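Local atomic coordinates of ORF10 (Moritella marina, PDB entry 6RIW), a protein that probably catalyses chain-extending condensation in polyunsaturated fatty acid synthesis, this piece being the ketosynthase-chain length factor didomain of a longer polypeptide. Residues 766-771 and 878-883; 777-782 and 816-821; 800-805 and 825-830. One frame throughout, in Å; residues are numbered along the deposited sequence.

Interaction 1: 766-771 and 878-883; sequences DAVSFA and AHLILS
A classic beta bulge, in which D766 and A767 both face I881, marks one end of the antiparallel pairing of 766-771 with 878-883. The two strands belong to the thiolase-type fold of the second ketosynthase-like domain, the one that corresponds to the chain length factor. I881 O takes both N-H groups of the bulge: D766 N stands 2.8 Å from I881 O, while the bond from A767 N to I881 O is weak at 3.4 Å. I881 N answers with a bond of 3.0 Å to A767 O. Regular pairing then resumes, S769 and H879 exchanging two bonds, S769 N to H879 O at 2.9 Å and H879 N to S769 O at 2.8 Å. Beside the bulge a side-chain bond extends the contact. With CG of D766 anti to the carbonyl carbon (chi1 -78°), OD2 accepts from S883 OG at 2.8 Å, the hydroxyl lying above the carboxylate plane, 39° out of it. An alanine here removes the carboxylate and would probably leave S883 OG without this acceptor, its hydroxyl freer to turn. Side chains of A767, S769 and H879 meet helix 776-790 on one face of the sheet; both ring nitrogens of H879 are held, ND1 by N869 and NE2 by Y822. On the opposite face V768, F770, A878 and L880 pack against helix 668-682, whose R671 makes a cation-pi contact with F770. There V768 and L880 lie side by side, pointing the same way, V768 CG2 being 3.6 Å from L880 CG. Next to them the F770 ring meets A878 obliquely, its CE2 3.5 Å from A878 CB.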
# COMPACT_ATOMS: atom_id res chain seq x y z
N ASP A 766 -24.28 -1.04 -11.09
CA ASP A 766 -25.01 -2.29 -11.25
C ASP A 766 -24.08 -3.49 -11.35
O ASP A 766 -24.49 -4.61 -11.03
CB ASP A 766 -25.90 -2.23 -12.49
CG ASP A 766 -27.18 -1.42 -12.25
OD1 ASP A 766 -27.62 -1.32 -11.08
OD2 ASP A 766 -27.73 -0.89 -13.23
N ALA A 767 -22.84 -3.30 -11.80
CA ALA A 767 -21.95 -4.43 -11.94
C ALA A 767 -20.52 -3.93 -12.07
O ALA A 767 -20.28 -2.88 -12.66
CB ALA A 767 -22.30 -5.27 -13.18
N VAL A 768 -19.59 -4.69 -11.51
CA VAL A 768 -18.17 -4.55 -11.84
C VAL A 768 -17.64 -5.95 -12.07
O VAL A 768 -17.89 -6.86 -11.27
CB VAL A 768 -17.38 -3.81 -10.74
CG1 VAL A 768 -17.42 -4.56 -9.41
CG2 VAL A 768 -15.91 -3.57 -11.20
N SER A 769 -16.96 -6.16 -13.19
CA SER A 769 -16.43 -7.46 -13.55
C SER A 769 -15.01 -7.29 -14.06
O SER A 769 -14.66 -6.23 -14.56
CB SER A 769 -17.27 -8.14 -14.63
OG SER A 769 -18.57 -8.40 -14.13
N PHE A 770 -14.22 -8.37 -13.97
CA PHE A 770 -12.83 -8.37 -14.38
C PHE A 770 -12.54 -9.57 -15.27
O PHE A 770 -13.20 -10.61 -15.15
CB PHE A 770 -11.89 -8.43 -13.17
CG PHE A 770 -12.00 -7.25 -12.27
CD1 PHE A 770 -13.01 -7.19 -11.31
CD2 PHE A 770 -11.13 -6.19 -12.39
CE1 PHE A 770 -13.13 -6.08 -10.48
CE2 PHE A 770 -11.24 -5.07 -11.53
CZ PHE A 770 -12.25 -5.04 -10.59
N ALA A 771 -11.51 -9.45 -16.11
CA ALA A 771 -10.99 -10.56 -16.89
C ALA A 771 -9.48 -10.42 -16.92
O ALA A 771 -8.97 -9.29 -17.00
CB ALA A 771 -11.56 -10.60 -18.32
N ALA A 878 -11.11 -4.28 -16.33
CA ALA A 878 -12.29 -4.05 -15.52
C ALA A 878 -13.38 -3.47 -16.41
O ALA A 878 -13.10 -2.67 -17.31
CB ALA A 878 -11.99 -3.08 -14.35
N HIS A 879 -14.62 -3.89 -16.17
CA HIS A 879 -15.76 -3.32 -16.88
C HIS A 879 -16.90 -3.10 -15.90
O HIS A 879 -17.24 -4.00 -15.13
CB HIS A 879 -16.20 -4.24 -18.03
CG HIS A 879 -16.79 -3.51 -19.20
ND1 HIS A 879 -16.02 -2.88 -20.17
CD2 HIS A 879 -18.08 -3.33 -19.58
CE1 HIS A 879 -16.82 -2.33 -21.07
NE2 HIS A 879 -18.07 -2.60 -20.74
N LEU A 880 -17.48 -1.90 -15.94
CA LEU A 880 -18.54 -1.53 -15.00
C LEU A 880 -19.76 -1.07 -15.76
O LEU A 880 -19.65 -0.47 -16.83
CB LEU A 880 -18.12 -0.40 -14.06
CG LEU A 880 -16.99 -0.68 -13.08
CD1 LEU A 880 -15.65 -0.49 -13.76
CD2 LEU A 880 -17.10 0.29 -11.89
N ILE A 881 -20.93 -1.32 -15.18
CA ILE A 881 -22.19 -0.77 -15.69
C ILE A 881 -22.78 0.10 -14.58
O ILE A 881 -22.99 -0.38 -13.47
CB ILE A 881 -23.20 -1.86 -16.08
CG1 ILE A 881 -22.62 -2.80 -17.15
CG2 ILE A 881 -24.50 -1.21 -16.52
CD1 ILE A 881 -22.27 -2.09 -18.49
N LEU A 882 -23.03 1.37 -14.89
CA LEU A 882 -23.70 2.28 -13.97
C LEU A 882 -25.04 2.67 -14.57
O LEU A 882 -25.19 2.69 -15.80
CB LEU A 882 -22.87 3.55 -13.73
CG LEU A 882 -21.81 3.45 -12.64
CD1 LEU A 882 -20.68 2.47 -13.06
CD2 LEU A 882 -21.26 4.83 -12.33
N SER A 883 -26.02 2.99 -13.72
CA SER A 883 -27.35 3.28 -14.24
C SER A 883 -27.94 4.47 -13.51
O SER A 883 -27.61 4.74 -12.35
CB SER A 883 -28.25 2.04 -14.15
OG SER A 883 -28.59 1.77 -12.80

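Interaction 2: 777-782 and 816-821; sequences KAITIA and TALPTL
K777 O is gripped by two donors of its own helix, T780 OG1 at 2.8 Å and I781 N at 2.9 Å. The hydroxyl of T780 reaches it because OG1 sits between the backbone N and the carbonyl carbon (chi1 67°), a rotamer that puts CG2 anti to the carbonyl carbon, where this methyl meets A817. Segments 777-782 and 816-821 are helices of the thiolase-type fold, their axes 9.0 Å apart at a crossing angle of -39°. The small side chain of A817 lets them come this near: its CB rests 3.5 Å from I779 CG2 and 4.0 Å from T780 CG2. The same methyl of I779 reaches further along the other helix. I779 CG2 touches L818 CD2 at 4.0 Å, the two side chains crossing at about a right angle, and L821 CD1 at 4.1 Å. L821 CD1 also leans on the backbone of T780, 4.1 Å from its CA. I779 is packed on C877 of strand 876-884 as well, and L821 on A783, one turn along helix 776-790. Between the two segments the contact is therefore wholly apolar: the threonine hydroxyl is spent inside its own helix, and the methyls of I779 and T780 on A817, with those of L818 and L821 on I779 CG2, do the joining, with neither charge nor hydrogen bond to set the angle of the helices.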
# COMPACT_ATOMS: atom_id res chain seq x y z
N LYS A 777 -9.75 -9.15 -26.52
CA LYS A 777 -10.49 -10.32 -26.07
C LYS A 777 -10.82 -10.21 -24.59
O LYS A 777 -11.96 -10.48 -24.18
CB LYS A 777 -9.67 -11.57 -26.33
CG LYS A 777 -10.35 -12.87 -25.95
CD LYS A 777 -11.52 -13.16 -26.91
CE LYS A 777 -12.13 -14.55 -26.65
NZ LYS A 777 -13.61 -14.57 -26.84
N ALA A 778 -9.84 -9.80 -23.77
CA ALA A 778 -10.08 -9.60 -22.35
C ALA A 778 -11.16 -8.56 -22.11
O ALA A 778 -12.00 -8.72 -21.21
CB ALA A 778 -8.78 -9.20 -21.63
N ILE A 779 -11.17 -7.48 -22.89
CA ILE A 779 -12.22 -6.47 -22.77
C ILE A 779 -13.59 -7.08 -23.02
O ILE A 779 -14.55 -6.86 -22.26
CB ILE A 779 -11.94 -5.30 -23.72
CG1 ILE A 779 -10.65 -4.58 -23.30
CG2 ILE A 779 -13.10 -4.33 -23.71
CD1 ILE A 779 -10.22 -3.48 -24.24
N THR A 780 -13.73 -7.84 -24.11
CA THR A 780 -15.05 -8.40 -24.41
C THR A 780 -15.48 -9.41 -23.36
O THR A 780 -16.68 -9.48 -23.03
CB THR A 780 -15.07 -9.02 -25.82
OG1 THR A 780 -14.22 -10.17 -25.84
CG2 THR A 780 -14.57 -8.04 -26.82
N ILE A 781 -14.53 -10.16 -22.78
CA ILE A 781 -14.88 -11.14 -21.76
C ILE A 781 -15.37 -10.44 -20.50
O ILE A 781 -16.39 -10.83 -19.90
CB ILE A 781 -13.69 -12.05 -21.44
CG1 ILE A 781 -13.47 -13.05 -22.59
CG2 ILE A 781 -13.92 -12.77 -20.12
CD1 ILE A 781 -12.17 -13.83 -22.46
N ALA A 782 -14.64 -9.40 -20.07
CA ALA A 782 -15.06 -8.64 -18.90
C ALA A 782 -16.38 -7.93 -19.15
O ALA A 782 -17.24 -7.86 -18.27
CB ALA A 782 -13.97 -7.64 -18.50
N THR A 816 -10.57 -1.63 -30.88
CA THR A 816 -11.08 -2.87 -31.44
C THR A 816 -12.34 -3.32 -30.70
O THR A 816 -13.39 -3.54 -31.31
CB THR A 816 -9.96 -3.93 -31.40
OG1 THR A 816 -8.87 -3.52 -32.24
CG2 THR A 816 -10.45 -5.31 -31.85
N ALA A 817 -12.27 -3.39 -29.37
CA ALA A 817 -13.33 -4.05 -28.60
C ALA A 817 -14.57 -3.19 -28.40
O ALA A 817 -15.70 -3.71 -28.49
CB ALA A 817 -12.76 -4.48 -27.24
N LEU A 818 -14.42 -1.89 -28.07
CA LEU A 818 -15.57 -1.12 -27.62
C LEU A 818 -16.57 -0.85 -28.74
O LEU A 818 -17.78 -1.00 -28.51
CB LEU A 818 -15.12 0.18 -26.95
CG LEU A 818 -14.29 -0.03 -25.68
CD1 LEU A 818 -13.95 1.31 -25.05
CD2 LEU A 818 -15.01 -0.93 -24.68
N PRO A 819 -16.16 -0.43 -29.95
CA PRO A 819 -17.16 -0.24 -31.02
C PRO A 819 -17.80 -1.54 -31.45
O PRO A 819 -18.96 -1.53 -31.89
CB PRO A 819 -16.36 0.41 -32.16
CG PRO A 819 -15.12 0.98 -31.50
CD PRO A 819 -14.82 0.03 -30.36
N THR A 820 -17.10 -2.67 -31.30
CA THR A 820 -17.70 -3.97 -31.57
C THR A 820 -18.77 -4.31 -30.54
O THR A 820 -19.86 -4.79 -30.89
CB THR A 820 -16.61 -5.04 -31.58
OG1 THR A 820 -15.65 -4.70 -32.59
CG2 THR A 820 -17.20 -6.40 -31.87
N LEU A 821 -18.47 -4.10 -29.25
CA LEU A 821 -19.44 -4.37 -28.19
C LEU A 821 -20.64 -3.46 -28.30
O LEU A 821 -21.78 -3.90 -28.12
CB LEU A 821 -18.77 -4.19 -26.83
CG LEU A 821 -17.87 -5.33 -26.38
CD1 LEU A 821 -16.89 -4.87 -25.29
CD2 LEU A 821 -18.70 -6.50 -25.89

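Interaction 3: 800-805 and 825-830; sequences VEAHAS and ASISSV
V800 and I827 point to one face of a parallel strand pair, E801 and S828 to the other. The pair closes a beta-alpha-beta unit of strand 797-801, helix 808-821 and strand 826-828 in the C-terminal half of the thiolase-type fold. V800 N to S826 O, S828 N to V800 O and A802 N to S828 O join the backbones. On the face turned to helix 808-821, V800 CG2 lies 3.8 Å from A825 CB, and A802 CB lies 3.7 Å from I827 CG2. On the other face E801 carries the contact. Its CG is anti to the backbone N (chi1 172°) and the chain bends at chi2 (72°), bringing the carboxylate across V830, whose side chain it crosses obliquely. E801 OE2 offers its syn lone pair to V830 N at 2.8 Å, a nearly straight bond (170° at the hydrogen). E801 OE1 forms a salt bridge with K848 of helix 841-854, which also bonds S828 OG, so one lysine ties both strands and probably offsets the buried charge. A water bridges V800 O (2.9 Å) and S828 OG (2.8 Å). S829, past the strand, caps the backbone N of K831 with its hydroxyl, in the turn that leads into the next helix. Its own CB meets A804 in a tight contact, S829 CB to A804 CB at 3.5 Å.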
# COMPACT_ATOMS: atom_id res chain seq x y z
N VAL A 800 -20.22 5.08 -23.55
CA VAL A 800 -19.11 4.27 -23.07
C VAL A 800 -18.03 5.21 -22.57
O VAL A 800 -17.60 6.11 -23.31
CB VAL A 800 -18.54 3.34 -24.16
CG1 VAL A 800 -17.40 2.50 -23.58
CG2 VAL A 800 -19.61 2.45 -24.70
N GLU A 801 -17.61 5.01 -21.33
CA GLU A 801 -16.51 5.77 -20.74
C GLU A 801 -15.26 4.93 -20.94
O GLU A 801 -15.00 3.99 -20.18
CB GLU A 801 -16.80 6.09 -19.27
CG GLU A 801 -15.66 6.71 -18.49
CD GLU A 801 -15.36 8.14 -18.87
OE1 GLU A 801 -16.19 8.76 -19.59
OE2 GLU A 801 -14.28 8.64 -18.44
N ALA A 802 -14.51 5.20 -22.00
CA ALA A 802 -13.33 4.40 -22.28
C ALA A 802 -12.20 4.75 -21.31
O ALA A 802 -12.15 5.86 -20.77
CB ALA A 802 -12.86 4.63 -23.72
N HIS A 803 -11.30 3.80 -21.09
CA HIS A 803 -10.08 4.10 -20.35
C HIS A 803 -9.29 5.21 -21.05
O HIS A 803 -8.91 6.20 -20.42
CB HIS A 803 -9.25 2.81 -20.20
CG HIS A 803 -8.06 2.94 -19.30
ND1 HIS A 803 -8.16 3.31 -17.97
CD2 HIS A 803 -6.74 2.74 -19.54
CE1 HIS A 803 -6.95 3.34 -17.44
NE2 HIS A 803 -6.07 2.99 -18.36
N ALA A 804 -9.08 5.06 -22.36
CA ALA A 804 -8.46 6.07 -23.23
C ALA A 804 -7.20 6.69 -22.60
O ALA A 804 -7.06 7.90 -22.49
CB ALA A 804 -9.46 7.16 -23.60
N SER A 805 -6.28 5.82 -22.18
CA SER A 805 -5.10 6.28 -21.45
C SER A 805 -4.16 7.08 -22.33
O SER A 805 -3.41 7.92 -21.82
CB SER A 805 -4.35 5.07 -20.89
OG SER A 805 -3.90 4.24 -21.96
N ALA A 825 -23.10 3.26 -29.42
CA ALA A 825 -22.82 4.13 -28.28
C ALA A 825 -21.64 5.05 -28.57
O ALA A 825 -20.64 4.64 -29.15
CB ALA A 825 -22.54 3.29 -27.04
N SER A 826 -21.76 6.31 -28.14
CA SER A 826 -20.64 7.23 -28.25
C SER A 826 -19.59 6.90 -27.19
O SER A 826 -19.91 6.44 -26.09
CB SER A 826 -21.13 8.67 -28.11
OG SER A 826 -21.81 8.86 -26.87
N ILE A 827 -18.33 7.15 -27.52
CA ILE A 827 -17.18 6.84 -26.66
C ILE A 827 -16.52 8.15 -26.26
O ILE A 827 -16.26 9.01 -27.12
CB ILE A 827 -16.19 5.91 -27.38
CG1 ILE A 827 -16.83 4.56 -27.70
CG2 ILE A 827 -14.90 5.72 -26.56
CD1 ILE A 827 -15.97 3.70 -28.64
N SER A 828 -16.25 8.31 -24.97
CA SER A 828 -15.52 9.49 -24.52
C SER A 828 -14.68 9.10 -23.30
O SER A 828 -14.76 7.97 -22.82
CB SER A 828 -16.47 10.65 -24.20
OG SER A 828 -17.19 10.41 -22.99
N SER A 829 -13.87 10.04 -22.80
CA SER A 829 -13.09 9.78 -21.59
C SER A 829 -12.88 11.07 -20.81
O SER A 829 -12.53 12.11 -21.39
CB SER A 829 -11.72 9.16 -21.89
OG SER A 829 -10.90 9.10 -20.72
N VAL A 830 -13.07 10.97 -19.49
CA VAL A 830 -12.81 12.06 -18.58
C VAL A 830 -11.36 12.51 -18.64
O VAL A 830 -11.04 13.62 -18.20
CB VAL A 830 -13.20 11.60 -17.15
CG1 VAL A 830 -12.21 10.56 -16.62
CG2 VAL A 830 -13.36 12.79 -16.22
O HOH W 1 -19.17 8.55 -23.49
O HOH W 2 -11.69 7.49 -18.79

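Overall arrangement
From the N terminus, strand 763-772 comes first and helix 776-790 follows it; A771 CB packs on the backbone of A778 in that helix. Interaction 1, completed only by strand 876-884, closes the longest loop, and the other two fall within its span. Interaction 2 closes the loop from helix 776-790 to helix 808-821, interaction 3 the short one from strand 797-801 to strand 826-828. Those two cross, the segments alternating as 777-782, 800-805, 816-821 and 825-830. Interactions 1 and 3 pair strands, interaction 2 joins the two helices, and L818 links that helix pair to V800 and A802. All lie in the second ketosynthase-like domain, away from the magnesium site.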